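Local coordinates for Alpha/beta hydrolase fold protein (PDB 4PW0) that probably hydrolyses ester or related bonds with a serine nucleophile, as many alpha/beta hydrolases do, though its natural substrate is not known, at residues 51-56 with 265-270; 229-234 with 258-264; 149-153 with 163-167; 113-117 with 130-136. All coordinates share one frame. Numbering follows the deposited sequence.

Contact 1 (51-56 with 265-270)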
loop_
_atom_site.group_PDB
_atom_site.type_symbol
_atom_site.label_atom_id
_atom_site.label_comp_id
_atom_site.label_asym_id
_atom_site.label_seq_id
_atom_site.Cartn_x
_atom_site.Cartn_y
_atom_site.Cartn_z
ATOM N N ASN A 51 -11.023 -13.772 -17.953
ATOM C CA ASN A 51 -10.372 -12.447 -17.800
ATOM C C ASN A 51 -9.648 -12.301 -16.488
ATOM O O ASN A 51 -8.940 -11.316 -16.255
ATOM C CB ASN A 51 -11.404 -11.355 -17.976
ATOM C CG ASN A 51 -11.882 -11.271 -19.412
ATOM O OD1 ASN A 51 -12.910 -11.843 -19.811
ATOM N ND2 ASN A 51 -11.069 -10.594 -20.245
ATOM N N TRP A 52 -9.800 -13.272 -15.566
ATOM C CA TRP A 52 -8.992 -13.294 -14.366
ATOM C C TRP A 52 -7.536 -13.618 -14.694
ATOM O O TRP A 52 -7.270 -14.527 -15.492
ATOM C CB TRP A 52 -9.536 -14.278 -13.319
ATOM C CG TRP A 52 -10.821 -13.846 -12.703
ATOM C CD1 TRP A 52 -12.082 -14.367 -12.955
ATOM C CD2 TRP A 52 -11.003 -12.805 -11.750
ATOM N NE1 TRP A 52 -13.030 -13.677 -12.242
ATOM C CE2 TRP A 52 -12.392 -12.739 -11.466
ATOM C CE3 TRP A 52 -10.141 -11.919 -11.090
ATOM C CZ2 TRP A 52 -12.931 -11.777 -10.609
ATOM C CZ3 TRP A 52 -10.670 -10.995 -10.221
ATOM C CH2 TRP A 52 -12.061 -10.923 -9.992
ATOM N N ASP A 53 -6.615 -12.930 -14.036
ATOM C CA ASP A 53 -5.187 -13.120 -14.251
ATOM C C ASP A 53 -4.781 -14.391 -13.513
ATOM O O ASP A 53 -4.915 -14.470 -12.291
ATOM C CB ASP A 53 -4.469 -11.916 -13.664
ATOM C CG ASP A 53 -2.986 -11.893 -13.893
ATOM O OD1 ASP A 53 -2.367 -12.929 -14.295
ATOM O OD2 ASP A 53 -2.429 -10.775 -13.680
ATOM N N PRO A 54 -4.275 -15.399 -14.278
ATOM C CA PRO A 54 -3.837 -16.614 -13.581
ATOM C C PRO A 54 -2.755 -16.414 -12.533
ATOM O O PRO A 54 -2.751 -17.117 -11.526
ATOM C CB PRO A 54 -3.293 -17.496 -14.719
ATOM C CG PRO A 54 -2.994 -16.602 -15.840
ATOM C CD PRO A 54 -3.965 -15.429 -15.723
ATOM N N LEU A 55 -1.892 -15.401 -12.677
ATOM C CA LEU A 55 -0.941 -15.169 -11.601
ATOM C C LEU A 55 -1.608 -14.808 -10.287
ATOM O O LEU A 55 -1.155 -15.167 -9.208
ATOM C CB LEU A 55 0.066 -14.074 -11.955
ATOM C CG LEU A 55 1.283 -14.472 -12.715
ATOM C CD1 LEU A 55 2.215 -13.324 -12.970
ATOM C CD2 LEU A 55 2.035 -15.596 -12.015
ATOM N N ILE A 56 -2.718 -14.065 -10.397
ATOM C CA ILE A 56 -3.414 -13.633 -9.221
ATOM C C ILE A 56 -4.266 -14.742 -8.633
ATOM O O ILE A 56 -4.219 -15.012 -7.416
ATOM C CB ILE A 56 -4.246 -12.381 -9.547
ATOM C CG1 ILE A 56 -3.282 -11.241 -9.942
ATOM C CG2 ILE A 56 -5.074 -12.002 -8.342
ATOM C CD1 ILE A 56 -3.973 -9.948 -10.344
ATOM N N PHE A 265 -3.644 -4.069 -10.864
ATOM C CA PHE A 265 -3.214 -5.384 -10.393
ATOM C C PHE A 265 -2.754 -6.313 -11.528
ATOM O O PHE A 265 -1.974 -7.217 -11.281
ATOM C CB PHE A 265 -4.191 -6.052 -9.421
ATOM C CG PHE A 265 -5.486 -6.600 -9.949
ATOM C CD1 PHE A 265 -6.022 -6.331 -11.182
ATOM C CD2 PHE A 265 -6.213 -7.445 -9.096
ATOM C CE1 PHE A 265 -7.240 -6.877 -11.607
ATOM C CE2 PHE A 265 -7.423 -7.970 -9.522
ATOM C CZ PHE A 265 -7.925 -7.715 -10.761
ATOM N N TYR A 266 -3.185 -6.057 -12.768
ATOM C CA TYR A 266 -2.622 -6.748 -13.928
ATOM C C TYR A 266 -1.218 -6.278 -14.191
ATOM O O TYR A 266 -0.366 -7.044 -14.680
ATOM C CB TYR A 266 -3.428 -6.451 -15.156
ATOM C CG TYR A 266 -4.806 -7.011 -15.298
ATOM C CD1 TYR A 266 -5.075 -8.348 -15.009
ATOM C CD2 TYR A 266 -5.780 -6.285 -15.934
ATOM C CE1 TYR A 266 -6.316 -8.893 -15.312
ATOM C CE2 TYR A 266 -7.031 -6.801 -16.212
ATOM C CZ TYR A 266 -7.286 -8.137 -15.913
ATOM O OH TYR A 266 -8.535 -8.649 -16.242
ATOM N N GLN A 267 -0.946 -5.001 -13.900
ATOM C CA GLN A 267 0.391 -4.459 -14.129
ATOM C C GLN A 267 1.406 -5.013 -13.162
ATOM O O GLN A 267 2.571 -5.249 -13.546
ATOM C CB GLN A 267 0.360 -2.939 -14.101
ATOM C CG GLN A 267 1.715 -2.332 -14.458
ATOM C CD GLN A 267 1.592 -0.895 -14.951
ATOM O OE1 GLN A 267 0.606 -0.509 -15.555
ATOM N NE2 GLN A 267 2.605 -0.107 -14.675
ATOM N N TYR A 268 1.003 -5.225 -11.894
ATOM C CA TYR A 268 1.888 -5.697 -10.850
ATOM C C TYR A 268 1.224 -6.862 -10.085
ATOM O O TYR A 268 0.897 -6.756 -8.909
ATOM C CB TYR A 268 2.223 -4.580 -9.865
ATOM C CG TYR A 268 2.863 -3.357 -10.519
ATOM C CD1 TYR A 268 4.154 -3.394 -11.016
ATOM C CD2 TYR A 268 2.162 -2.176 -10.617
ATOM C CE1 TYR A 268 4.703 -2.266 -11.613
ATOM C CE2 TYR A 268 2.713 -1.029 -11.185
ATOM C CZ TYR A 268 3.996 -1.061 -11.671
ATOM O OH TYR A 268 4.584 0.055 -12.262
ATOM N N PRO A 269 1.020 -7.985 -10.765
ATOM C CA PRO A 269 0.266 -9.062 -10.161
ATOM C C PRO A 269 0.964 -9.706 -8.968
ATOM O O PRO A 269 0.289 -10.134 -8.017
ATOM C CB PRO A 269 0.086 -10.055 -11.325
ATOM C CG PRO A 269 1.293 -9.810 -12.221
ATOM C CD PRO A 269 1.423 -8.291 -12.157
ATOM N N GLU A 270 2.284 -9.839 -9.007
ATOM C CA GLU A 270 2.977 -10.435 -7.880
ATOM C C GLU A 270 3.010 -9.528 -6.631
ATOM O O GLU A 270 2.887 -9.989 -5.484
ATOM C CB GLU A 270 4.370 -10.885 -8.288
ATOM C CG GLU A 270 4.296 -12.036 -9.274
ATOM C CD GLU A 270 5.588 -12.780 -9.446
ATOM O OE1 GLU A 270 6.657 -12.144 -9.483
ATOM O OE2 GLU A 270 5.504 -14.016 -9.564
HETATM O O HOH W 1 -9.617 -8.410 -18.965
#

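Contact 2 (229-234 with 258-264)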
loop_
_atom_site.group_PDB
_atom_site.type_symbol
_atom_site.label_atom_id
_atom_site.label_comp_id
_atom_site.label_asym_id
_atom_site.label_seq_id
_atom_site.Cartn_x
_atom_site.Cartn_y
_atom_site.Cartn_z
ATOM N N VAL A 229 -6.908 -1.154 -3.655
ATOM C CA VAL A 229 -5.765 -1.090 -4.583
ATOM C C VAL A 229 -6.168 -0.281 -5.823
ATOM O O VAL A 229 -7.274 -0.424 -6.382
ATOM C CB VAL A 229 -5.339 -2.503 -5.014
ATOM C CG1 VAL A 229 -4.278 -2.479 -6.114
ATOM C CG2 VAL A 229 -4.853 -3.292 -3.813
ATOM N N GLN A 230 -5.253 0.575 -6.263
ATOM C CA GLN A 230 -5.485 1.396 -7.452
ATOM C C GLN A 230 -4.147 1.790 -8.069
ATOM O O GLN A 230 -3.117 1.758 -7.388
ATOM C CB GLN A 230 -6.334 2.598 -7.028
ATOM C CG GLN A 230 -6.752 3.590 -8.101
ATOM C CD GLN A 230 -7.457 2.931 -9.259
ATOM O OE1 GLN A 230 -6.806 2.248 -10.068
ATOM N NE2 GLN A 230 -8.751 3.135 -9.400
ATOM N N GLY A 231 -4.172 2.130 -9.357
ATOM C CA GLY A 231 -2.996 2.656 -10.006
ATOM C C GLY A 231 -2.908 4.180 -9.903
ATOM O O GLY A 231 -3.846 4.826 -9.467
ATOM N N SER A 232 -1.800 4.740 -10.382
ATOM C CA SER A 232 -1.583 6.168 -10.321
ATOM C C SER A 232 -2.590 6.978 -11.121
ATOM O O SER A 232 -2.869 8.133 -10.762
ATOM C CB SER A 232 -0.162 6.490 -10.784
ATOM O OG SER A 232 0.114 5.984 -12.094
ATOM N N ASN A 233 -3.154 6.436 -12.201
ATOM C CA ASN A 233 -4.110 7.176 -13.026
ATOM C C ASN A 233 -5.147 6.281 -13.687
ATOM O O ASN A 233 -5.042 5.917 -14.852
ATOM C CB ASN A 233 -3.393 8.016 -14.066
ATOM C CG ASN A 233 -4.336 8.828 -14.876
ATOM O OD1 ASN A 233 -5.462 9.173 -14.474
ATOM N ND2 ASN A 233 -3.863 9.127 -16.103
ATOM N N ASP A 234 -6.185 5.947 -12.920
ATOM C CA ASP A 234 -7.327 5.192 -13.418
ATOM C C ASP A 234 -8.307 6.234 -14.012
ATOM O O ASP A 234 -8.965 6.975 -13.295
ATOM C CB ASP A 234 -7.985 4.378 -12.307
ATOM C CG ASP A 234 -9.188 3.611 -12.758
ATOM O OD1 ASP A 234 -9.794 3.953 -13.779
ATOM O OD2 ASP A 234 -9.558 2.621 -12.038
ATOM N N PRO A 258 2.616 2.467 -9.063
ATOM C CA PRO A 258 3.162 3.547 -9.919
ATOM C C PRO A 258 2.951 3.335 -11.396
ATOM O O PRO A 258 2.986 2.194 -11.909
ATOM C CB PRO A 258 4.652 3.496 -9.592
ATOM C CG PRO A 258 4.909 2.080 -9.137
ATOM C CD PRO A 258 3.660 1.713 -8.362
ATOM N N ASP A 259 2.786 4.454 -12.098
ATOM C CA ASP A 259 2.712 4.470 -13.576
ATOM C C ASP A 259 1.758 3.405 -14.087
ATOM O O ASP A 259 2.083 2.648 -15.016
ATOM C CB ASP A 259 4.081 4.347 -14.230
ATOM C CG ASP A 259 4.034 4.670 -15.729
ATOM O OD1 ASP A 259 3.214 5.510 -16.125
ATOM O OD2 ASP A 259 4.852 4.034 -16.415
ATOM N N ALA A 260 0.558 3.401 -13.504
ATOM C CA ALA A 260 -0.429 2.376 -13.752
ATOM C C ALA A 260 -1.809 2.991 -13.827
ATOM O O ALA A 260 -1.995 4.174 -13.513
ATOM C CB ALA A 260 -0.330 1.316 -12.676
ATOM N N ALA A 261 -2.788 2.192 -14.254
ATOM C CA ALA A 261 -4.104 2.743 -14.532
ATOM C C ALA A 261 -5.160 1.801 -13.994
ATOM O O ALA A 261 -4.968 1.179 -12.938
ATOM C CB ALA A 261 -4.246 2.995 -16.043
ATOM N N HIS A 262 -6.304 1.727 -14.659
ATOM C CA HIS A 262 -7.426 0.954 -14.158
ATOM C C HIS A 262 -7.099 -0.525 -13.932
ATOM O O HIS A 262 -7.685 -1.147 -13.050
ATOM C CB HIS A 262 -8.591 1.158 -15.110
ATOM C CG HIS A 262 -9.819 0.406 -14.748
ATOM N ND1 HIS A 262 -10.510 0.599 -13.571
ATOM C CD2 HIS A 262 -10.478 -0.573 -15.412
ATOM C CE1 HIS A 262 -11.549 -0.214 -13.540
ATOM N NE2 HIS A 262 -11.523 -0.952 -14.625
ATOM N N GLY A 263 -6.166 -1.079 -14.712
ATOM C CA GLY A 263 -5.723 -2.427 -14.530
ATOM C C GLY A 263 -4.511 -2.597 -13.654
ATOM O O GLY A 263 -3.675 -3.476 -13.888
ATOM N N SER A 264 -4.402 -1.791 -12.601
ATOM C CA SER A 264 -3.266 -1.805 -11.706
ATOM C C SER A 264 -2.746 -3.204 -11.321
ATOM O O SER A 264 -1.543 -3.487 -11.386
ATOM C CB SER A 264 -3.622 -1.022 -10.413
ATOM O OG SER A 264 -4.673 -1.631 -9.701
HETATM O O HOH W 2 -6.956 -0.441 -10.459
#

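Contact 3 (149-153 with 163-167)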
loop_
_atom_site.group_PDB
_atom_site.type_symbol
_atom_site.label_atom_id
_atom_site.label_comp_id
_atom_site.label_asym_id
_atom_site.label_seq_id
_atom_site.Cartn_x
_atom_site.Cartn_y
_atom_site.Cartn_z
ATOM N N LEU A 149 -16.502 7.198 -22.291
ATOM C CA LEU A 149 -15.218 6.486 -22.250
ATOM C C LEU A 149 -15.315 5.217 -23.087
ATOM O O LEU A 149 -14.418 4.886 -23.862
ATOM C CB LEU A 149 -14.859 6.179 -20.808
ATOM C CG LEU A 149 -13.540 5.460 -20.620
ATOM C CD1 LEU A 149 -12.357 6.334 -20.945
ATOM C CD2 LEU A 149 -13.485 4.875 -19.213
ATOM N N ILE A 150 -16.432 4.530 -22.936
ATOM C CA ILE A 150 -16.642 3.297 -23.683
ATOM C C ILE A 150 -16.821 3.620 -25.181
ATOM O O ILE A 150 -16.291 2.895 -26.017
ATOM C CB ILE A 150 -17.834 2.509 -23.104
ATOM C CG1 ILE A 150 -17.502 2.104 -21.640
ATOM C CG2 ILE A 150 -18.203 1.309 -24.002
ATOM C CD1 ILE A 150 -16.152 1.457 -21.409
ATOM N N ALA A 151 -17.491 4.712 -25.516
ATOM C CA ALA A 151 -17.623 5.124 -26.944
ATOM C C ALA A 151 -16.232 5.350 -27.565
ATOM O O ALA A 151 -16.020 5.008 -28.721
ATOM C CB ALA A 151 -18.488 6.346 -27.073
ATOM N N ARG A 152 -15.255 5.873 -26.806
ATOM C CA ARG A 152 -13.881 6.043 -27.297
ATOM C C ARG A 152 -13.177 4.691 -27.437
ATOM O O ARG A 152 -12.510 4.403 -28.449
ATOM C CB ARG A 152 -13.061 6.955 -26.370
ATOM C CG ARG A 152 -13.473 8.400 -26.299
ATOM C CD ARG A 152 -12.700 9.098 -25.163
ATOM N NE ARG A 152 -11.241 9.161 -25.311
ATOM C CZ ARG A 152 -10.368 9.321 -24.295
ATOM N NH1 ARG A 152 -10.771 9.393 -23.004
ATOM N NH2 ARG A 152 -9.068 9.381 -24.561
ATOM N N ALA A 153 -13.338 3.824 -26.429
ATOM C CA ALA A 153 -12.724 2.524 -26.460
ATOM C C ALA A 153 -13.333 1.679 -27.597
ATOM O O ALA A 153 -12.603 0.867 -28.149
ATOM C CB ALA A 153 -12.934 1.801 -25.134
ATOM N N LEU A 163 -5.307 -1.960 -23.817
ATOM C CA LEU A 163 -4.311 -1.045 -23.265
ATOM C C LEU A 163 -4.967 0.278 -22.906
ATOM O O LEU A 163 -4.630 0.884 -21.856
ATOM C CB LEU A 163 -3.152 -0.834 -24.209
ATOM C CG LEU A 163 -2.312 -2.101 -24.510
ATOM C CD1 LEU A 163 -1.183 -1.752 -25.452
ATOM C CD2 LEU A 163 -1.739 -2.719 -23.263
ATOM N N PHE A 164 -5.928 0.718 -23.704
ATOM C CA PHE A 164 -6.644 1.982 -23.428
ATOM C C PHE A 164 -7.399 1.918 -22.111
ATOM O O PHE A 164 -7.395 2.886 -21.328
ATOM C CB PHE A 164 -7.574 2.351 -24.604
ATOM C CG PHE A 164 -8.455 3.548 -24.343
ATOM C CD1 PHE A 164 -7.931 4.805 -24.496
ATOM C CD2 PHE A 164 -9.742 3.423 -23.952
ATOM C CE1 PHE A 164 -8.720 5.909 -24.208
ATOM C CE2 PHE A 164 -10.550 4.533 -23.700
ATOM C CZ PHE A 164 -10.014 5.761 -23.823
ATOM N N ILE A 165 -8.121 0.826 -21.887
ATOM C CA ILE A 165 -8.910 0.687 -20.703
ATOM C C ILE A 165 -8.073 0.444 -19.467
ATOM O O ILE A 165 -8.478 0.883 -18.380
ATOM C CB ILE A 165 -9.975 -0.423 -20.881
ATOM C CG1 ILE A 165 -11.023 0.033 -21.903
ATOM C CG2 ILE A 165 -10.616 -0.834 -19.573
ATOM C CD1 ILE A 165 -11.966 1.163 -21.494
ATOM N N PHE A 166 -7.018 -0.345 -19.571
ATOM C CA PHE A 166 -6.362 -0.885 -18.384
ATOM C C PHE A 166 -4.986 -0.340 -18.044
ATOM O O PHE A 166 -4.491 -0.527 -16.921
ATOM C CB PHE A 166 -6.300 -2.418 -18.405
ATOM C CG PHE A 166 -7.645 -3.078 -18.285
ATOM C CD1 PHE A 166 -8.388 -3.009 -17.131
ATOM C CD2 PHE A 166 -8.166 -3.825 -19.344
ATOM C CE1 PHE A 166 -9.587 -3.652 -17.017
ATOM C CE2 PHE A 166 -9.367 -4.435 -19.242
ATOM C CZ PHE A 166 -10.106 -4.366 -18.065
ATOM N N PHE A 167 -4.315 0.310 -18.996
ATOM C CA PHE A 167 -2.893 0.654 -18.832
ATOM C C PHE A 167 -2.593 2.146 -19.058
ATOM O O PHE A 167 -3.409 2.836 -19.663
ATOM C CB PHE A 167 -1.994 -0.282 -19.693
ATOM C CG PHE A 167 -2.036 -1.694 -19.175
ATOM C CD1 PHE A 167 -3.059 -2.562 -19.550
ATOM C CD2 PHE A 167 -1.136 -2.084 -18.216
ATOM C CE1 PHE A 167 -3.172 -3.781 -18.934
ATOM C CE2 PHE A 167 -1.256 -3.325 -17.611
ATOM C CZ PHE A 167 -2.278 -4.151 -17.985
#

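Contact 4 (113-117 with 130-136)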
loop_
_atom_site.group_PDB
_atom_site.type_symbol
_atom_site.label_atom_id
_atom_site.label_comp_id
_atom_site.label_asym_id
_atom_site.label_seq_id
_atom_site.Cartn_x
_atom_site.Cartn_y
_atom_site.Cartn_z
ATOM N N GLY A 113 -15.995 -4.373 -7.692
ATOM C CA GLY A 113 -15.708 -3.558 -6.534
ATOM C C GLY A 113 -16.903 -2.755 -6.047
ATOM O O GLY A 113 -16.953 -2.376 -4.861
ATOM N N PHE A 114 -17.845 -2.446 -6.926
ATOM C CA PHE A 114 -19.103 -1.821 -6.493
ATOM C C PHE A 114 -19.980 -2.864 -5.775
ATOM O O PHE A 114 -20.528 -2.612 -4.674
ATOM C CB PHE A 114 -19.934 -1.331 -7.683
ATOM C CG PHE A 114 -19.267 -0.352 -8.602
ATOM C CD1 PHE A 114 -18.139 0.376 -8.252
ATOM C CD2 PHE A 114 -19.796 -0.154 -9.852
ATOM C CE1 PHE A 114 -17.535 1.247 -9.157
ATOM C CE2 PHE A 114 -19.231 0.728 -10.739
ATOM C CZ PHE A 114 -18.114 1.449 -10.416
ATOM N N ILE A 115 -20.036 -4.068 -6.330
ATOM C CA ILE A 115 -20.854 -5.151 -5.756
ATOM C C ILE A 115 -20.376 -5.496 -4.352
ATOM O O ILE A 115 -21.204 -5.676 -3.431
ATOM C CB ILE A 115 -20.855 -6.383 -6.687
ATOM C CG1 ILE A 115 -21.637 -6.080 -7.973
ATOM C CG2 ILE A 115 -21.488 -7.606 -5.993
ATOM C CD1 ILE A 115 -21.422 -7.080 -9.103
ATOM N N VAL A 116 -19.065 -5.557 -4.109
ATOM C CA VAL A 116 -18.631 -5.966 -2.756
ATOM C C VAL A 116 -18.962 -4.889 -1.734
ATOM O O VAL A 116 -19.215 -5.220 -0.591
ATOM C CB VAL A 116 -17.146 -6.355 -2.685
ATOM C CG1 VAL A 116 -16.883 -7.555 -3.601
ATOM C CG2 VAL A 116 -16.183 -5.208 -3.017
ATOM N N GLN A 117 -18.940 -3.614 -2.126
ATOM C CA GLN A 117 -19.357 -2.537 -1.202
ATOM C C GLN A 117 -20.846 -2.698 -0.839
ATOM O O GLN A 117 -21.217 -2.636 0.323
ATOM C CB GLN A 117 -19.163 -1.181 -1.813
ATOM C CG GLN A 117 -17.719 -0.754 -2.026
ATOM C CD GLN A 117 -17.659 0.549 -2.787
ATOM O OE1 GLN A 117 -18.092 1.591 -2.283
ATOM N NE2 GLN A 117 -17.092 0.511 -3.976
ATOM N N ILE A 130 -12.555 -7.569 2.896
ATOM C CA ILE A 130 -12.920 -7.047 1.576
ATOM C C ILE A 130 -11.679 -6.503 0.866
ATOM O O ILE A 130 -10.910 -5.738 1.452
ATOM C CB ILE A 130 -13.923 -5.891 1.733
ATOM C CG1 ILE A 130 -15.154 -6.347 2.526
ATOM C CG2 ILE A 130 -14.300 -5.257 0.412
ATOM C CD1 ILE A 130 -16.092 -5.203 2.862
ATOM N N ILE A 131 -11.533 -6.863 -0.418
ATOM C CA ILE A 131 -10.522 -6.253 -1.300
ATOM C C ILE A 131 -11.262 -5.554 -2.440
ATOM O O ILE A 131 -12.117 -6.171 -3.079
ATOM C CB ILE A 131 -9.565 -7.303 -1.869
ATOM C CG1 ILE A 131 -8.892 -8.078 -0.742
ATOM C CG2 ILE A 131 -8.540 -6.638 -2.784
ATOM C CD1 ILE A 131 -8.518 -9.488 -1.138
ATOM N N ILE A 132 -10.926 -4.283 -2.678
ATOM C CA ILE A 132 -11.505 -3.466 -3.733
ATOM C C ILE A 132 -10.359 -3.050 -4.645
ATOM O O ILE A 132 -9.413 -2.416 -4.177
ATOM C CB ILE A 132 -12.229 -2.223 -3.197
ATOM C CG1 ILE A 132 -13.381 -2.614 -2.301
ATOM C CG2 ILE A 132 -12.679 -1.329 -4.357
ATOM C CD1 ILE A 132 -14.001 -1.462 -1.553
ATOM N N VAL A 133 -10.476 -3.380 -5.926
ATOM C CA VAL A 133 -9.456 -3.014 -6.926
ATOM C C VAL A 133 -10.116 -2.165 -7.995
ATOM O O VAL A 133 -11.153 -2.555 -8.534
ATOM C CB VAL A 133 -8.815 -4.238 -7.578
ATOM C CG1 VAL A 133 -7.725 -3.827 -8.541
ATOM C CG2 VAL A 133 -8.320 -5.213 -6.521
ATOM N N GLY A 134 -9.523 -1.018 -8.324
ATOM C CA GLY A 134 -9.988 -0.279 -9.485
ATOM C C GLY A 134 -11.442 0.138 -9.422
ATOM O O GLY A 134 -12.175 -0.037 -10.421
ATOM N N ALA A 135 -11.895 0.693 -8.310
ATOM C CA ALA A 135 -13.296 1.065 -8.179
ATOM C C ALA A 135 -13.465 2.415 -7.493
ATOM O O ALA A 135 -12.550 3.252 -7.537
ATOM C CB ALA A 135 -14.093 -0.056 -7.527
ATOM N N ALA A 136 -14.667 2.666 -6.952
ATOM C CA ALA A 136 -15.024 4.015 -6.507
ATOM C C ALA A 136 -16.304 3.873 -5.700
ATOM O O ALA A 136 -17.059 2.922 -5.905
ATOM C CB ALA A 136 -15.249 4.958 -7.693
#

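Contact 1 (51-56 with 265-270)
The first turn of helix 54-61 lays Leu55 and Ile56 into the bend between helices 264-267 and 269-282. Ile56 is the main bump: extended along chi2, it drives CD1 over the face of the Phe265 ring, a CH-pi contact 3.9 Å from the ring centroid, while its CG1 lies 3.8 Å from Pro269 CB. A beta-branched chain fills this notch between ring and proline. Pro269, compact and rigid at the start of its helix, is the answering bump; it sits between Ile56 and Leu55, whose CD1 is 3.7 Å from Pro269 CG. Earlier in the segment, Trp52 CZ3 approaches the edge of the Phe265 ring, 4.3 Å from CZ. Polar groups shape the other end. Tyr266 OH donates to Asn51 O at 2.7 Å, and water 1 bridges Tyr266 OH and Asn51 ND2, while Asn51 OD1 accepts from Thr48 N. Asp53, the N-cap, accepts from Leu55 N through OD1 (3.0 Å), and its OD2 forms a salt bridge with Arg183. That arginine, on helix 171-184, also packs against Leu55 and Pro269 and hydrogen-bonds to Tyr266 O. Phe265 continues inward to Phe109 of strand 104-109 and Phe272 of helix 269-282.

Contact 2 (229-234 with 258-264)
His262 ND1 donates to Asp234 OD2 at 2.7 Å, a His-carboxylate pair consistent with the acid and base of a Ser-His-Asp triad in the alpha/beta hydrolase fold; the His262 side chain also touches Ser110, the likely nucleophile. Gln230 NE2 donates to the same Asp234 OD2 (2.8 Å), so OD2 has two donors, while OD1 accepts from Met237 N. Nearby, the loops after strands 226-231 and 252-257 are tied by Ala260 N to Ser232 OG (3.0 Å) and Asn233 N to Ala260 O (2.9 Å); a serine suits this place because its short hydroxyl can accept from the facing backbone. Packing is close: a CB on Gly231 would lie 2.7 Å from Ala261 O, which explains the glycine, and Ala261 CB lies 3.3 Å from Asn233 O, so a small methyl suits the place. Val229 CG1 meets Ser264 OG at 3.7 Å. Between the two segments, water 2 donates to Gln230 OE1 (2.7 Å) and His262 O (2.8 Å) and accepts from Ser264 OG (2.7 Å).

Contact 3 (149-153 with 163-167)
Phe164 loses more surface than any other residue, its ring projecting from helix 158-166 against one side of helix 146-154. Its CE2 lies 3.8 Å from Leu149 CD1 and its CD2 3.8 Å from Ala153 CB, so the ring bridges residues one helical turn apart. A large aromatic suits the place because it spans the gap between the two backbones; the small Ala153 in turn lets them come close, with its CA 6.8 Å from that of Phe164. Ile165 is the second major contributor. With both chi angles in the m well, it carries CD1 to 3.8 Å from Ala153 CB and 4.2 Å from Ile150 CD1, so the alanine methyl is shared by both side chains. Ala153 comes next in buried area. At the exposed border, Arg152 sets a guanidinium face against the edge of the Phe164 ring, NH2 to CE1 3.5 Å, while its NH1 forms a salt bridge with Glu235. No hydrogen bond joins the two segments. The Ile165 side chain touches the probable Ser-His-Asp triad, consistent with a cap: such a helix pair, inserted between strands 127-133 and 226-231, is characteristic of the cap region that commonly covers the alpha/beta hydrolase active site.

Contact 4 (113-117 with 130-136)
Helix 111-122 packs on strand 127-133 within a beta-alpha-beta crossover of the alpha/beta hydrolase fold, just beyond a probable nucleophile elbow at Gly108, Ser110 and Gly112. The short helix and strand axes approach to 8.2 Å and run roughly antiparallel, at 149°. Gly113 comes first and lies closest to the strand, its CA 5.1 Å from that of Ile132; a CB here would fall 2.7 Å from Ala135 CB, so only glycine fits without a shift. The Phe114 ring reaches the loop after the strand, with CE1 4.0 Å from Ala135 CB, and stacks with Trp210. One turn on from Gly113, Val116 fills the wider gap over the strand: its CG2 lies 3.9 Å from both Ile130 CG2 and Ile132 CG1, the beta-branched Ile130 and Ile132 being well suited to a strand. Gln117 closes the segment with both apolar and polar contacts. Its CG rests 3.8 Å from Ile132 CD1, while its buried amide ties helix to loop: NE2 donates to Gly113 O at 3.0 Å and to Ala136 O, which also accepts from Trp210 NE1, at 3.1 Å.

Along the chain, contact 4 closes first, then contact 3, then contact 2, all between the two segments of contact 1. Contacts 2 and 4, centres about 14 Å apart, share the sheet through neighbouring strands 226-231 and 127-133, paired at Val229 with Ile132 and Gly134. Contact 3, in helices 146-154 and 158-166, meets contact 2 where Gly263 N probably hydrogen-bonds to Phe166 O, but stays about 8 Å from contact 4 at the nearest atoms. Contact 1 touches all three: Gln267 meets contact 2, Tyr266 packs on contact 3 and Phe265 on Val133 of contact 4. Contact 2 holds the histidine and aspartate of the probable triad; Ile165 of contact 3 touches it, and contacts 1 and 4 lie close by.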